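Side-chain contacts in CDP-glucose-4,6-dehydratase (Yersinia pseudotuberculosis, PDB 1RKX), which catalyses the NAD-dependent dehydration of CDP-D-glucose to CDP-4-keto-6-deoxy-D-glucose: residues S169-R172 against N173-N177; P271-N274 against I275-M279. All blocks are in the same frame, centred on the assembly; numbering follows the deposited sequence.

Interaction 1: residues S169-R172 against N173-N177; sequences SSYR and NSFFN
Asn-173, Ser-174 and Phe-175 donate their backbone N-H groups to the carbonyls of Ser-169, Ser-170 and Tyr-171, the i to i-4 bonds of the last turn of helix 156-175; Phe-176 is the first residue to leave helical angles. Ser-170 O takes two bonds, from Ser-174 N at 2.8 Å and from Ser-174 OG at 2.9 Å. The hydroxyl lies beside its own backbone N (chi1 -53°), which turns it back up the helix to this carbonyl. Ser-170 OG bonds instead to Tyr-154 O of the second subunit.

Tyr-171 and Phe-175 form an edge-to-face pair, with planes at 60°. The edge of Phe-175 points at one face of Tyr-171, and CD1 of Phe-175 comes within 3.5 Å of Tyr-171 CD2. Phe-176 CE1 sits at the edge of the tyrosine ring, 4.2 Å from Tyr-171 CD2. The phenol oxygen bonds to Glu-116, and Arg-119 makes a cation-pi contact with Phe-175. On another side, a water lies 2.6 Å from Ser-169 OG and bonds weakly to Asn-173 OD1. Beyond the turn, Asn-177 ND2 bonds to Asn-173 O at 3.1 Å, in the carbonyl plane and on a lone pair. Asn-177 OD1 accepts from Ala-179 N, so both ends of the amide are held. This is a helix C-terminus where a side-chain amide bonds back to a last-turn carbonyl, on a helix packed against helix 100-121 in the Rossmann-type domain of an extended short-chain dehydrogenase/reductase.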
ATOM      1  N   SER C 169      18.024  -7.240   7.465  1.00 15.73           N
ATOM      2  CA  SER C 169      17.717  -7.285   6.037  1.00 20.16           C
ATOM      3  C   SER C 169      18.932  -6.894   5.187  1.00 20.35           C
ATOM      4  O   SER C 169      19.243  -7.549   4.182  1.00 16.44           O
ATOM      5  CB  SER C 169      16.551  -6.345   5.728  1.00 20.83           C
ATOM      6  OG  SER C 169      16.281  -6.317   4.345  1.00 28.02           O
ATOM      7  N   SER C 170      19.620  -5.824   5.582  1.00 16.02           N
ATOM      8  CA  SER C 170      20.786  -5.377   4.826  1.00 17.64           C
ATOM      9  C   SER C 170      21.949  -6.357   4.934  1.00 17.51           C
ATOM     10  O   SER C 170      22.612  -6.637   3.936  1.00 18.01           O
ATOM     11  CB  SER C 170      21.253  -3.998   5.289  1.00 17.14           C
ATOM     12  OG  SER C 170      22.421  -3.605   4.570  1.00 16.84           O
ATOM     13  N   TYR C 171      22.202  -6.873   6.135  1.00 15.57           N
ATOM     14  CA  TYR C 171      23.300  -7.822   6.308  1.00 18.96           C
ATOM     15  C   TYR C 171      23.051  -9.057   5.455  1.00 18.06           C
ATOM     16  O   TYR C 171      23.972  -9.576   4.827  1.00 18.47           O
ATOM     17  CB  TYR C 171      23.463  -8.222   7.777  1.00 16.86           C
ATOM     18  CG  TYR C 171      24.641  -7.547   8.448  1.00 18.64           C
ATOM     19  CD1 TYR C 171      24.570  -6.214   8.857  1.00 19.39           C
ATOM     20  CD2 TYR C 171      25.849  -8.225   8.622  1.00 20.03           C
ATOM     21  CE1 TYR C 171      25.677  -5.571   9.421  1.00 19.98           C
ATOM     22  CE2 TYR C 171      26.961  -7.593   9.178  1.00 18.92           C
ATOM     23  CZ  TYR C 171      26.870  -6.270   9.576  1.00 19.51           C
ATOM     24  OH  TYR C 171      27.973  -5.649  10.127  1.00 16.98           O
ATOM     25  N   ARG C 172      21.804  -9.519   5.426  1.00 18.43           N
ATOM     26  CA  ARG C 172      21.452 -10.690   4.630  1.00 19.59           C
ATOM     27  C   ARG C 172      21.677 -10.411   3.148  1.00 19.67           C
ATOM     28  O   ARG C 172      22.328 -11.190   2.446  1.00 18.35           O
ATOM     29  CB  ARG C 172      19.987 -11.081   4.864  1.00 18.95           C
ATOM     30  CG  ARG C 172      19.510 -12.271   4.030  1.00 19.91           C
ATOM     31  CD  ARG C 172      18.125 -12.733   4.472  1.00 20.37           C
ATOM     32  NE  ARG C 172      17.157 -11.642   4.420  1.00 18.99           N
ATOM     33  CZ  ARG C 172      16.238 -11.401   5.349  1.00 19.75           C
ATOM     34  NH1 ARG C 172      16.144 -12.177   6.423  1.00 20.73           N
ATOM     35  NH2 ARG C 172      15.412 -10.372   5.207  1.00 17.91           N
ATOM     36  N   ASN C 173      21.143  -9.293   2.671  1.00 22.40           N
ATOM     37  CA  ASN C 173      21.277  -8.923   1.267  1.00 26.14           C
ATOM     38  C   ASN C 173      22.718  -8.695   0.838  1.00 25.95           C
ATOM     39  O   ASN C 173      23.114  -9.071  -0.268  1.00 23.12           O
ATOM     40  CB  ASN C 173      20.474  -7.653   0.982  1.00 33.56           C
ATOM     41  CG  ASN C 173      18.985  -7.911   0.878  1.00 41.86           C
ATOM     42  OD1 ASN C 173      18.179  -6.983   0.934  1.00 48.72           O
ATOM     43  ND2 ASN C 173      18.612  -9.176   0.712  1.00 47.79           N
ATOM     44  N   SER C 174      23.497  -8.076   1.720  1.00 21.12           N
ATOM     45  CA  SER C 174      24.886  -7.754   1.425  1.00 22.05           C
ATOM     46  C   SER C 174      25.898  -8.866   1.673  1.00 23.81           C
ATOM     47  O   SER C 174      26.820  -9.049   0.878  1.00 23.34           O
ATOM     48  CB  SER C 174      25.313  -6.528   2.233  1.00 22.95           C
ATOM     49  OG  SER C 174      24.419  -5.442   2.039  1.00 20.21           O
ATOM     50  N   PHE C 175      25.730  -9.606   2.765  1.00 21.66           N
ATOM     51  CA  PHE C 175      26.698 -10.640   3.114  1.00 21.92           C
ATOM     52  C   PHE C 175      26.219 -12.088   3.190  1.00 22.22           C
ATOM     53  O   PHE C 175      27.040 -13.009   3.178  1.00 23.73           O
ATOM     54  CB  PHE C 175      27.360 -10.254   4.436  1.00 20.80           C
ATOM     55  CG  PHE C 175      27.795  -8.812   4.491  1.00 20.54           C
ATOM     56  CD1 PHE C 175      27.187  -7.918   5.375  1.00 19.61           C
ATOM     57  CD2 PHE C 175      28.804  -8.339   3.651  1.00 19.55           C
ATOM     58  CE1 PHE C 175      27.576  -6.577   5.418  1.00 19.06           C
ATOM     59  CE2 PHE C 175      29.202  -7.001   3.687  1.00 20.62           C
ATOM     60  CZ  PHE C 175      28.587  -6.118   4.574  1.00 20.36           C
ATOM     61  N   PHE C 176      24.912 -12.299   3.275  1.00 22.85           N
ATOM     62  CA  PHE C 176      24.368 -13.657   3.349  1.00 21.10           C
ATOM     63  C   PHE C 176      23.271 -13.787   2.298  1.00 20.86           C
ATOM     64  O   PHE C 176      22.227 -14.398   2.539  1.00 21.25           O
ATOM     65  CB  PHE C 176      23.776 -13.924   4.740  1.00 20.79           C
ATOM     66  CG  PHE C 176      24.719 -13.629   5.878  1.00 22.35           C
ATOM     67  CD1 PHE C 176      24.424 -12.629   6.802  1.00 21.97           C
ATOM     68  CD2 PHE C 176      25.893 -14.363   6.041  1.00 22.64           C
ATOM     69  CE1 PHE C 176      25.281 -12.365   7.875  1.00 22.52           C
ATOM     70  CE2 PHE C 176      26.756 -14.111   7.108  1.00 23.55           C
ATOM     71  CZ  PHE C 176      26.449 -13.110   8.029  1.00 23.72           C
ATOM     72  N   ASN C 177      23.515 -13.195   1.136  1.00 23.52           N
ATOM     73  CA  ASN C 177      22.549 -13.202   0.046  1.00 29.35           C
ATOM     74  C   ASN C 177      22.206 -14.614  -0.419  1.00 33.41           C
ATOM     75  O   ASN C 177      23.088 -15.452  -0.593  1.00 32.52           O
ATOM     76  CB  ASN C 177      23.086 -12.385  -1.135  1.00 27.72           C
ATOM     77  CG  ASN C 177      22.031 -12.123  -2.188  1.00 30.32           C
ATOM     78  OD1 ASN C 177      21.517 -13.049  -2.812  1.00 33.08           O
ATOM     79  ND2 ASN C 177      21.697 -10.851  -2.389  1.00 31.42           N
TER
HETATM   80  O   HOH W   1      17.385  -4.334   3.025  1.00 36.12           O

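Interaction 2: residues P271-N274 against I275-M279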
ATOM      1  N   PRO C 271      -9.869 -10.537  27.360  1.00 35.16           N
ATOM      2  CA  PRO C 271      -9.589  -9.321  28.132  1.00 35.58           C
ATOM      3  C   PRO C 271      -8.910  -9.681  29.453  1.00 35.52           C
ATOM      4  O   PRO C 271      -8.838 -10.856  29.812  1.00 35.86           O
ATOM      5  CB  PRO C 271     -10.977  -8.713  28.325  1.00 37.40           C
ATOM      6  CG  PRO C 271     -11.859  -9.918  28.385  1.00 37.59           C
ATOM      7  CD  PRO C 271     -11.321 -10.766  27.253  1.00 36.22           C
ATOM      8  N   VAL C 272      -8.420  -8.679  30.179  1.00 34.75           N
ATOM      9  CA  VAL C 272      -7.728  -8.939  31.434  1.00 35.42           C
ATOM     10  C   VAL C 272      -8.620  -9.389  32.586  1.00 33.80           C
ATOM     11  O   VAL C 272      -8.233 -10.265  33.361  1.00 33.22           O
ATOM     12  CB  VAL C 272      -6.911  -7.711  31.895  1.00 35.01           C
ATOM     13  CG1 VAL C 272      -5.953  -7.289  30.802  1.00 35.82           C
ATOM     14  CG2 VAL C 272      -7.832  -6.579  32.264  1.00 38.41           C
ATOM     15  N   LYS C 273      -9.804  -8.800  32.712  1.00 36.30           N
ATOM     16  CA  LYS C 273     -10.704  -9.186  33.794  1.00 39.85           C
ATOM     17  C   LYS C 273     -10.922 -10.694  33.764  1.00 37.09           C
ATOM     18  O   LYS C 273     -10.857 -11.362  34.797  1.00 34.24           O
ATOM     19  CB  LYS C 273     -12.052  -8.467  33.668  1.00 45.41           C
ATOM     20  CG  LYS C 273     -12.964  -8.669  34.874  1.00 55.56           C
ATOM     21  CD  LYS C 273     -14.268  -7.892  34.749  1.00 61.76           C
ATOM     22  CE  LYS C 273     -15.161  -8.454  33.652  1.00 64.25           C
ATOM     23  NZ  LYS C 273     -15.612  -9.842  33.952  1.00 64.83           N
ATOM     24  N   ASN C 274     -11.169 -11.227  32.572  1.00 38.90           N
ATOM     25  CA  ASN C 274     -11.392 -12.657  32.409  1.00 44.29           C
ATOM     26  C   ASN C 274     -10.145 -13.431  32.822  1.00 40.05           C
ATOM     27  O   ASN C 274     -10.235 -14.454  33.499  1.00 36.88           O
ATOM     28  CB  ASN C 274     -11.738 -12.975  30.953  1.00 56.18           C
ATOM     29  CG  ASN C 274     -12.143 -14.425  30.751  1.00 70.53           C
ATOM     30  OD1 ASN C 274     -12.430 -14.850  29.631  1.00 79.40           O
ATOM     31  ND2 ASN C 274     -12.172 -15.192  31.835  1.00 78.88           N
ATOM     32  N   ILE C 275      -8.983 -12.937  32.406  1.00 33.53           N
ATOM     33  CA  ILE C 275      -7.713 -13.569  32.742  1.00 31.80           C
ATOM     34  C   ILE C 275      -7.570 -13.699  34.258  1.00 33.94           C
ATOM     35  O   ILE C 275      -7.304 -14.787  34.776  1.00 35.13           O
ATOM     36  CB  ILE C 275      -6.534 -12.744  32.197  1.00 30.34           C
ATOM     37  CG1 ILE C 275      -6.474 -12.882  30.670  1.00 27.62           C
ATOM     38  CG2 ILE C 275      -5.233 -13.197  32.844  1.00 28.20           C
ATOM     39  CD1 ILE C 275      -5.443 -11.980  30.019  1.00 25.30           C
ATOM     40  N   VAL C 276      -7.745 -12.583  34.959  1.00 34.01           N
ATOM     41  CA  VAL C 276      -7.639 -12.564  36.412  1.00 35.00           C
ATOM     42  C   VAL C 276      -8.612 -13.558  37.031  1.00 33.11           C
ATOM     43  O   VAL C 276      -8.256 -14.305  37.940  1.00 32.22           O
ATOM     44  CB  VAL C 276      -7.941 -11.159  36.977  1.00 34.01           C
ATOM     45  CG1 VAL C 276      -7.908 -11.188  38.492  1.00 36.18           C
ATOM     46  CG2 VAL C 276      -6.922 -10.161  36.451  1.00 36.21           C
ATOM     47  N   GLU C 277      -9.843 -13.560  36.532  1.00 35.61           N
ATOM     48  CA  GLU C 277     -10.867 -14.463  37.036  1.00 40.54           C
ATOM     49  C   GLU C 277     -10.455 -15.919  36.873  1.00 36.57           C
ATOM     50  O   GLU C 277     -10.622 -16.723  37.788  1.00 35.64           O
ATOM     51  CB  GLU C 277     -12.194 -14.215  36.312  1.00 45.48           C
ATOM     52  CG  GLU C 277     -12.809 -12.853  36.600  1.00 56.61           C
ATOM     53  CD  GLU C 277     -14.081 -12.606  35.813  1.00 62.12           C
ATOM     54  OE1 GLU C 277     -14.724 -11.558  36.032  1.00 64.45           O
ATOM     55  OE2 GLU C 277     -14.437 -13.457  34.969  1.00 64.54           O
ATOM     56  N   GLN C 278      -9.913 -16.258  35.708  1.00 35.45           N
ATOM     57  CA  GLN C 278      -9.485 -17.626  35.447  1.00 36.55           C
ATOM     58  C   GLN C 278      -8.331 -18.016  36.361  1.00 35.90           C
ATOM     59  O   GLN C 278      -8.278 -19.140  36.862  1.00 34.21           O
ATOM     60  CB  GLN C 278      -9.048 -17.785  33.992  1.00 40.81           C
ATOM     61  CG  GLN C 278     -10.112 -17.417  32.975  1.00 49.26           C
ATOM     62  CD  GLN C 278      -9.662 -17.675  31.547  1.00 54.47           C
ATOM     63  OE1 GLN C 278     -10.278 -17.194  30.595  1.00 57.06           O
ATOM     64  NE2 GLN C 278      -8.588 -18.442  31.393  1.00 56.04           N
ATOM     65  N   MET C 279      -7.405 -17.087  36.574  1.00 32.55           N
ATOM     66  CA  MET C 279      -6.259 -17.362  37.432  1.00 33.85           C
ATOM     67  C   MET C 279      -6.682 -17.487  38.890  1.00 34.46           C
ATOM     68  O   MET C 279      -6.091 -18.255  39.650  1.00 33.40           O
ATOM     69  CB  MET C 279      -5.202 -16.269  37.275  1.00 33.07           C
ATOM     70  CG  MET C 279      -4.482 -16.324  35.940  1.00 29.99           C
ATOM     71  SD  MET C 279      -3.168 -15.109  35.802  1.00 32.34           S
ATOM     72  CE  MET C 279      -1.860 -15.896  36.777  1.00 31.15           C
TER
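Lys-273 and Glu-277 form a salt bridge one turn apart near the start of helix 272-283. Followed outward from CB, the glutamate crosses the lysine at a slant. Glu-277 CB rests 3.4 Å from Asn-274 O and almost as near Lys-273 O. Glu-277 CG, beside the backbone N, packs 3.0 Å from Lys-273 O. Glu-277 CD lies 3.6 Å from Lys-273 O. At the tip, Glu-277 OE1 meets Lys-273 NZ at 2.8 Å. The ammonium comes from above the carboxylate plane, 39° out of it. OE2 is farther from NZ and lies near Asn-274 CA. The lysine bends at its last two torsions (chi3 69°, chi4 64°), which folds NZ back to OE1. Lys-273 CG also comes to 3.6 Å of Glu-277 OE1. Trp-289 touches both residues.

Pro-271 is the N-cap residue. An i to i+4 salt bridge in the first turns of a helix is a common helix-surface pairing. The same two residues are joined in the backbone, Glu-277 N to Lys-273 O.

Ile-275 turns CG1 back to the N-cap, 3.2 Å from Pro-271 O, and its side chain also touches Leu-322. Val-276 CG2 packs 3.4 Å from Val-272 O. Both valines touch Ile-223, and Val-276 also meets Ile-211 of helix 207-216.

In the fold
From the N terminus, the chain first builds much of the parallel Rossmann-type sheet, then reaches interaction 1 at the end of helix 156-175, ahead of strand 187-192. Interaction 2 comes later, where short strand 270-271 passes into helix 272-283. Each contact is local and closes no long loop. They follow in series and neither nest nor cross. Their centres are 44 Å apart, on opposite sides of the chain's centre. Interaction 1 joins its helix to helix 100-121 and to the second subunit. Interaction 2 sets its helix against helices 207-216 and 322-338 and strand 289-290, and no other chain touches it.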